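Local structure of uncharacterized protein Cgl0159 (Corynebacterium glutamicum, 3FOK) at residues Val225-Met233 / Ser257-Val267; Asp50-Ala58 / Ser112-Gly120. The protein is of unknown function, but belongs to the TIM-barrel clan and may therefore be an enzyme of the beta/alpha-barrel type. All coordinates share one frame; numbering follows the deposited sequence.

Interaction 1 of 2, residues Val225-Met233 / Ser257-Val267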
# COMPACT_ATOMS: atom_id res chain seq x y z
N VAL A 225 7.40 -36.01 -2.25
CA VAL A 225 7.06 -37.41 -2.02
C VAL A 225 7.35 -37.68 -0.56
O VAL A 225 8.50 -37.69 -0.13
CB VAL A 225 7.90 -38.35 -2.91
CG1 VAL A 225 7.51 -39.79 -2.65
CG2 VAL A 225 7.69 -37.99 -4.37
N VAL A 226 6.29 -37.90 0.21
CA VAL A 226 6.41 -38.11 1.64
C VAL A 226 5.82 -39.43 2.12
O VAL A 226 5.24 -40.19 1.34
CB VAL A 226 5.72 -36.92 2.37
CG1 VAL A 226 5.60 -37.20 3.86
CG2 VAL A 226 6.53 -35.66 2.14
N GLU A 227 6.00 -39.71 3.40
CA GLU A 227 5.49 -40.92 4.03
C GLU A 227 3.97 -40.97 3.86
O GLU A 227 3.31 -39.94 3.92
CB GLU A 227 5.83 -40.91 5.52
CG GLU A 227 6.02 -42.28 6.11
CD GLU A 227 7.37 -42.87 5.74
OE1 GLU A 227 8.39 -42.39 6.28
OE2 GLU A 227 7.41 -43.79 4.90
N GLU A 228 3.42 -42.17 3.62
CA GLU A 228 1.96 -42.36 3.46
C GLU A 228 1.27 -41.46 2.38
O GLU A 228 0.24 -40.85 2.67
CB GLU A 228 1.29 -42.09 4.82
CG GLU A 228 1.20 -43.29 5.75
CD GLU A 228 0.43 -42.97 7.02
OE1 GLU A 228 0.99 -42.30 7.91
OE2 GLU A 228 -0.74 -43.40 7.13
N MSE A 229 1.82 -41.47 1.14
CA MSE A 229 1.43 -40.65 -0.03
C MSE A 229 0.12 -40.84 -0.74
O MSE A 229 -0.17 -40.15 -1.75
CB MSE A 229 2.46 -40.83 -1.13
CG MSE A 229 3.62 -39.83 -1.09
SE MSE A 229 3.07 -38.01 -1.33
CE MSE A 229 3.31 -37.86 -3.23
N GLU A 230 -0.69 -41.77 -0.26
CA GLU A 230 -1.92 -42.10 -0.98
C GLU A 230 -3.01 -41.52 -0.13
O GLU A 230 -4.15 -41.32 -0.54
CB GLU A 230 -1.88 -43.59 -1.05
CG GLU A 230 -3.01 -44.43 -1.58
CD GLU A 230 -2.60 -45.85 -1.31
OE1 GLU A 230 -1.43 -46.21 -1.59
OE2 GLU A 230 -3.43 -46.60 -0.77
N ARG A 231 -2.52 -41.08 1.02
CA ARG A 231 -3.29 -40.45 2.03
C ARG A 231 -3.12 -38.94 1.82
O ARG A 231 -4.03 -38.17 2.12
CB ARG A 231 -2.75 -40.89 3.36
CG ARG A 231 -3.54 -40.40 4.52
CD ARG A 231 -2.97 -40.94 5.81
NE ARG A 231 -3.24 -40.04 6.91
CZ ARG A 231 -2.33 -39.68 7.81
NH1 ARG A 231 -1.10 -40.16 7.74
NH2 ARG A 231 -2.65 -38.83 8.77
N VAL A 232 -1.96 -38.54 1.33
CA VAL A 232 -1.70 -37.14 1.06
C VAL A 232 -2.52 -36.81 -0.18
O VAL A 232 -3.11 -35.73 -0.28
CB VAL A 232 -0.21 -36.88 0.74
CG1 VAL A 232 -0.03 -35.45 0.26
CG2 VAL A 232 0.64 -37.13 1.98
N MSE A 233 -2.58 -37.75 -1.11
CA MSE A 233 -3.33 -37.55 -2.34
C MSE A 233 -4.84 -37.52 -2.14
O MSE A 233 -5.58 -37.14 -3.05
CB MSE A 233 -2.97 -38.62 -3.37
CG MSE A 233 -1.58 -38.46 -3.97
SE MSE A 233 -1.19 -36.64 -4.53
CE MSE A 233 0.20 -36.26 -3.24
N SER A 257 10.49 -44.38 -4.73
CA SER A 257 9.41 -43.67 -4.07
C SER A 257 8.58 -42.88 -5.09
O SER A 257 7.36 -42.77 -4.96
CB SER A 257 9.95 -42.73 -3.00
OG SER A 257 10.82 -41.76 -3.55
N TRP A 258 9.25 -42.33 -6.10
CA TRP A 258 8.57 -41.58 -7.14
C TRP A 258 7.69 -42.53 -7.94
O TRP A 258 6.52 -42.24 -8.20
CB TRP A 258 9.58 -40.93 -8.10
CG TRP A 258 10.47 -39.89 -7.48
CD1 TRP A 258 10.43 -39.43 -6.19
CD2 TRP A 258 11.52 -39.18 -8.13
NE1 TRP A 258 11.39 -38.48 -6.00
CE2 TRP A 258 12.08 -38.30 -7.17
CE3 TRP A 258 12.05 -39.19 -9.43
CZ2 TRP A 258 13.14 -37.44 -7.47
CZ3 TRP A 258 13.11 -38.33 -9.72
CH2 TRP A 258 13.64 -37.47 -8.75
N GLU A 259 8.27 -43.66 -8.32
CA GLU A 259 7.56 -44.67 -9.09
C GLU A 259 6.25 -45.07 -8.40
O GLU A 259 5.22 -45.22 -9.06
CB GLU A 259 8.45 -45.90 -9.29
CG GLU A 259 7.84 -46.99 -10.14
CD GLU A 259 8.84 -48.09 -10.48
OE1 GLU A 259 9.48 -48.62 -9.54
OE2 GLU A 259 8.99 -48.42 -11.68
N HIS A 260 6.29 -45.24 -7.08
CA HIS A 260 5.09 -45.60 -6.34
C HIS A 260 4.07 -44.47 -6.33
O HIS A 260 2.91 -44.67 -6.68
CB HIS A 260 5.42 -45.97 -4.89
CG HIS A 260 4.21 -46.05 -4.02
ND1 HIS A 260 3.22 -47.00 -4.19
CD2 HIS A 260 3.78 -45.25 -3.01
CE1 HIS A 260 2.24 -46.78 -3.33
NE2 HIS A 260 2.56 -45.73 -2.60
N ALA A 261 4.51 -43.29 -5.91
CA ALA A 261 3.63 -42.13 -5.84
C ALA A 261 3.03 -41.81 -7.20
O ALA A 261 1.88 -41.37 -7.30
CB ALA A 261 4.42 -40.92 -5.32
N LEU A 262 3.81 -42.04 -8.24
CA LEU A 262 3.39 -41.78 -9.61
C LEU A 262 2.14 -42.57 -10.00
O LEU A 262 1.47 -42.24 -10.99
CB LEU A 262 4.54 -42.12 -10.57
CG LEU A 262 5.08 -41.04 -11.51
CD1 LEU A 262 4.99 -39.66 -10.87
CD2 LEU A 262 6.53 -41.38 -11.86
N THR A 263 1.81 -43.61 -9.23
CA THR A 263 0.63 -44.43 -9.53
C THR A 263 -0.62 -43.94 -8.81
O THR A 263 -1.73 -44.37 -9.13
CB THR A 263 0.85 -45.91 -9.11
OG1 THR A 263 0.88 -46.00 -7.68
CG2 THR A 263 2.15 -46.44 -9.68
N LEU A 264 -0.44 -43.04 -7.85
CA LEU A 264 -1.56 -42.51 -7.07
C LEU A 264 -2.54 -41.65 -7.86
O LEU A 264 -2.17 -41.00 -8.84
CB LEU A 264 -1.01 -41.73 -5.87
CG LEU A 264 -0.60 -42.58 -4.66
CD1 LEU A 264 -0.17 -43.97 -5.08
CD2 LEU A 264 0.53 -41.87 -3.94
N PRO A 265 -3.81 -41.62 -7.43
CA PRO A 265 -4.88 -40.86 -8.07
C PRO A 265 -4.57 -39.37 -8.18
O PRO A 265 -4.25 -38.72 -7.19
CB PRO A 265 -6.09 -41.11 -7.17
CG PRO A 265 -5.77 -42.41 -6.49
CD PRO A 265 -4.30 -42.26 -6.20
N GLY A 266 -4.66 -38.83 -9.39
CA GLY A 266 -4.41 -37.41 -9.58
C GLY A 266 -2.98 -37.01 -9.91
O GLY A 266 -2.75 -35.92 -10.42
N VAL A 267 -2.01 -37.87 -9.61
CA VAL A 267 -0.62 -37.55 -9.90
C VAL A 267 -0.42 -37.59 -11.41
O VAL A 267 -0.71 -38.59 -12.07
CB VAL A 267 0.35 -38.53 -9.21
CG1 VAL A 267 1.78 -38.17 -9.56
CG2 VAL A 267 0.14 -38.47 -7.71
O HOH W 1 -6.32 -37.65 -5.58
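One water joins M233 to P265, hydrogen-bonded to the carbonyl oxygens of both, 2.7 Å from M233 O and 2.8 Å from P265 O. The rest of the contact between 225-233 and 257-267 is mainly apolar packing. The two methyls of V225 divide between neighbouring helix residues: CG1 lies on S257 CB and CG2 reaches the indole, 3.6 Å from W258 CD1. This split follows from chi1 of -180°, which sets CG1 anti to the backbone N. Selenomethionine M229 bends at chi2 and chi3, bringing its terminal CE to 3.9 Å from A261 CB. M233, also selenomethionine, crosses L264 at about a right angle, with CG on L264 CB (3.8 Å) and SE against V267 CG2. At the outer border E230 OE1 approaches the edge of the H260 ring without bonding. A type I turn runs from A261 to L264, and just before it H260 O accepts from both T263 N and T263 OG1 (2.6 Å to the hydroxyl). V225, M229 and A261 also pack on L242 of strand 240-243, an arrangement characteristic of the outer helical layer of a TIM barrel.

Interaction 2 of 2, residues Asp50-Ala58 / Ser112-Gly120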
# COMPACT_ATOMS: atom_id res chain seq x y z
N ASP A 50 14.90 -22.95 -11.06
CA ASP A 50 14.62 -21.60 -10.60
C ASP A 50 15.21 -21.32 -9.22
O ASP A 50 14.88 -20.31 -8.58
CB ASP A 50 13.10 -21.34 -10.56
CG ASP A 50 12.37 -22.24 -9.59
OD1 ASP A 50 11.27 -21.86 -9.15
OD2 ASP A 50 12.89 -23.33 -9.27
N HIS A 51 16.10 -22.20 -8.76
CA HIS A 51 16.72 -22.06 -7.45
C HIS A 51 17.71 -20.89 -7.30
O HIS A 51 17.67 -20.17 -6.30
CB HIS A 51 17.45 -23.35 -7.06
CG HIS A 51 16.69 -24.59 -7.39
ND1 HIS A 51 16.47 -25.01 -8.69
CD2 HIS A 51 16.10 -25.52 -6.59
CE1 HIS A 51 15.79 -26.14 -8.67
NE2 HIS A 51 15.55 -26.47 -7.42
N PRO A 52 18.61 -20.69 -8.27
CA PRO A 52 19.58 -19.60 -8.18
C PRO A 52 18.98 -18.25 -7.81
O PRO A 52 19.46 -17.58 -6.89
CB PRO A 52 20.21 -19.58 -9.57
CG PRO A 52 20.15 -21.02 -9.98
CD PRO A 52 18.76 -21.42 -9.55
N ALA A 53 17.92 -17.86 -8.52
CA ALA A 53 17.24 -16.59 -8.29
C ALA A 53 16.77 -16.41 -6.85
O ALA A 53 16.50 -15.29 -6.41
CB ALA A 53 16.06 -16.46 -9.24
N ARG A 54 16.68 -17.51 -6.11
CA ARG A 54 16.23 -17.44 -4.73
C ARG A 54 17.43 -17.47 -3.78
O ARG A 54 17.28 -17.54 -2.56
CB ARG A 54 15.29 -18.61 -4.43
CG ARG A 54 14.51 -18.41 -3.16
CD ARG A 54 13.69 -19.63 -2.79
NE ARG A 54 13.71 -19.78 -1.34
CZ ARG A 54 14.51 -20.60 -0.68
NH1 ARG A 54 15.36 -21.37 -1.35
NH2 ARG A 54 14.49 -20.63 0.64
N GLY A 55 18.63 -17.41 -4.36
CA GLY A 55 19.84 -17.43 -3.57
C GLY A 55 20.21 -18.81 -3.06
O GLY A 55 20.89 -18.93 -2.04
N ALA A 56 19.78 -19.85 -3.77
CA ALA A 56 20.07 -21.22 -3.36
C ALA A 56 20.85 -21.98 -4.43
O ALA A 56 20.25 -22.60 -5.32
CB ALA A 56 18.76 -21.95 -3.05
N LEU A 57 22.17 -21.94 -4.34
CA LEU A 57 23.03 -22.62 -5.32
C LEU A 57 23.48 -24.03 -4.90
O LEU A 57 24.12 -24.72 -5.68
CB LEU A 57 24.29 -21.80 -5.61
CG LEU A 57 24.29 -20.38 -6.20
CD1 LEU A 57 23.28 -20.29 -7.34
CD2 LEU A 57 23.97 -19.37 -5.11
N ALA A 58 23.13 -24.46 -3.70
CA ALA A 58 23.58 -25.77 -3.22
C ALA A 58 22.87 -27.03 -3.73
O ALA A 58 21.72 -26.99 -4.16
CB ALA A 58 23.59 -25.78 -1.70
N SER A 112 8.55 -19.31 -12.89
CA SER A 112 8.54 -19.14 -11.45
C SER A 112 8.21 -17.68 -11.17
O SER A 112 8.84 -16.78 -11.71
CB SER A 112 9.92 -19.49 -10.88
OG SER A 112 9.99 -19.25 -9.49
N MSE A 113 7.21 -17.44 -10.33
CA MSE A 113 6.78 -16.07 -10.04
C MSE A 113 7.43 -15.37 -8.85
O MSE A 113 7.78 -14.19 -8.94
CB MSE A 113 5.26 -16.05 -9.85
CG MSE A 113 4.48 -16.59 -11.04
SE MSE A 113 2.56 -16.51 -10.78
CE MSE A 113 2.27 -14.66 -11.28
N ASN A 114 7.58 -16.08 -7.73
CA ASN A 114 8.16 -15.46 -6.53
C ASN A 114 9.46 -16.06 -6.01
O ASN A 114 9.57 -17.26 -5.78
CB ASN A 114 7.12 -15.43 -5.40
CG ASN A 114 6.66 -16.82 -4.97
OD1 ASN A 114 6.26 -17.01 -3.83
ND2 ASN A 114 6.72 -17.78 -5.88
N ARG A 115 10.44 -15.19 -5.81
CA ARG A 115 11.77 -15.57 -5.32
C ARG A 115 12.24 -14.66 -4.19
O ARG A 115 13.38 -14.74 -3.76
CB ARG A 115 12.78 -15.49 -6.47
CG ARG A 115 12.98 -16.77 -7.29
CD ARG A 115 12.03 -17.88 -6.87
NE ARG A 115 12.67 -19.19 -6.93
CZ ARG A 115 12.25 -20.24 -6.23
NH1 ARG A 115 11.21 -20.14 -5.43
NH2 ARG A 115 12.89 -21.40 -6.34
N GLY A 116 11.34 -13.80 -3.71
CA GLY A 116 11.68 -12.87 -2.65
C GLY A 116 12.21 -13.46 -1.36
O GLY A 116 13.12 -12.89 -0.74
N GLY A 117 11.64 -14.58 -0.93
CA GLY A 117 12.08 -15.23 0.29
C GLY A 117 13.43 -15.91 0.11
O GLY A 117 13.51 -17.13 0.07
N LEU A 118 14.48 -15.10 0.02
CA LEU A 118 15.83 -15.60 -0.18
C LEU A 118 16.29 -16.59 0.88
O LEU A 118 15.98 -16.45 2.07
CB LEU A 118 16.81 -14.43 -0.24
CG LEU A 118 16.58 -13.41 -1.36
CD1 LEU A 118 17.61 -12.30 -1.25
CD2 LEU A 118 16.67 -14.10 -2.72
N ARG A 119 17.06 -17.58 0.46
CA ARG A 119 17.57 -18.58 1.38
C ARG A 119 18.47 -17.92 2.42
O ARG A 119 19.37 -17.16 2.09
CB ARG A 119 18.38 -19.63 0.62
CG ARG A 119 18.86 -20.76 1.50
CD ARG A 119 19.91 -21.60 0.80
NE ARG A 119 20.22 -22.79 1.57
CZ ARG A 119 21.45 -23.30 1.69
NH1 ARG A 119 22.47 -22.71 1.08
NH2 ARG A 119 21.65 -24.40 2.41
N GLY A 120 18.20 -18.22 3.69
CA GLY A 120 19.00 -17.66 4.77
C GLY A 120 18.63 -16.26 5.21
O GLY A 120 19.28 -15.70 6.09
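Two loops that leave the C-terminal ends of parallel barrel strands 44-48 and 108-112 meet here, and R115 is the side chain on which they close. Segment 50-58 meets its guanidinium at the edge and on both faces, and R115 NH1 bonds N114 O weakly. In the guanidinium plane lies D50 O, which takes a bond from R115 NE at 3.0 Å and a weak second one from NH2. Over one face sits D50 OD1, 3.3 Å from R115 NH2; the carboxylate is tilted only 13° from the guanidinium plane, and the ion pair rests on charge alone because no N-H points at the oxygen. Over the opposite face lies R54 CD, 3.7 Å from R115 NH1. With chi1 at 63°, D50 holds CG between its backbone N and carbonyl carbon, and its carboxylate and carbonyl both address the same arginine. S112 OG donates to the anti lone pair of OD1 at 2.9 Å, which helps fix the carboxylate's rotation. The aliphatic part of R115 rests on A53, CG to CB at 3.7 Å.

Farther along, R119 N bonds R54 O (3.0 Å), almost in line with the C=O, while L118 CA approaches the same oxygen. R54 NE makes a weak bond to G117 O, from the central residue of an inverse gamma turn; the same oxygen also receives R150. The R54 guanidinium pairs with E124, which probably offsets the nearby charge of R150. R119 runs extended past G55, its CD 4.0 Å from A56 CB. P52, A53, L57 and L118 also pack against a third subunit, so the joined loops lie at an assembly interface. Polar loops gathered above the strand ends are typical of the catalytic face of TIM barrels, although no reaction is known here.

The two contacts lie in different parts of one barrel, with centres about 26 Å apart and nearest atoms about 11 Å apart, and they share no segment. Interaction 1 belongs to the outer layer: side chains of both segments pack on strand 240-243, and apolar methyls and selenomethionines do the work, with one bridging water. Interaction 2 is nearer the centre of the chain and joins loops that follow strands 44-48 and 108-112; direct hydrogen bonds and an ion pair dominate, with R115 held by the carbonyl and carboxylate of D50. Both are partly buried and border other subunits, interaction 1 the second and interaction 2 the third.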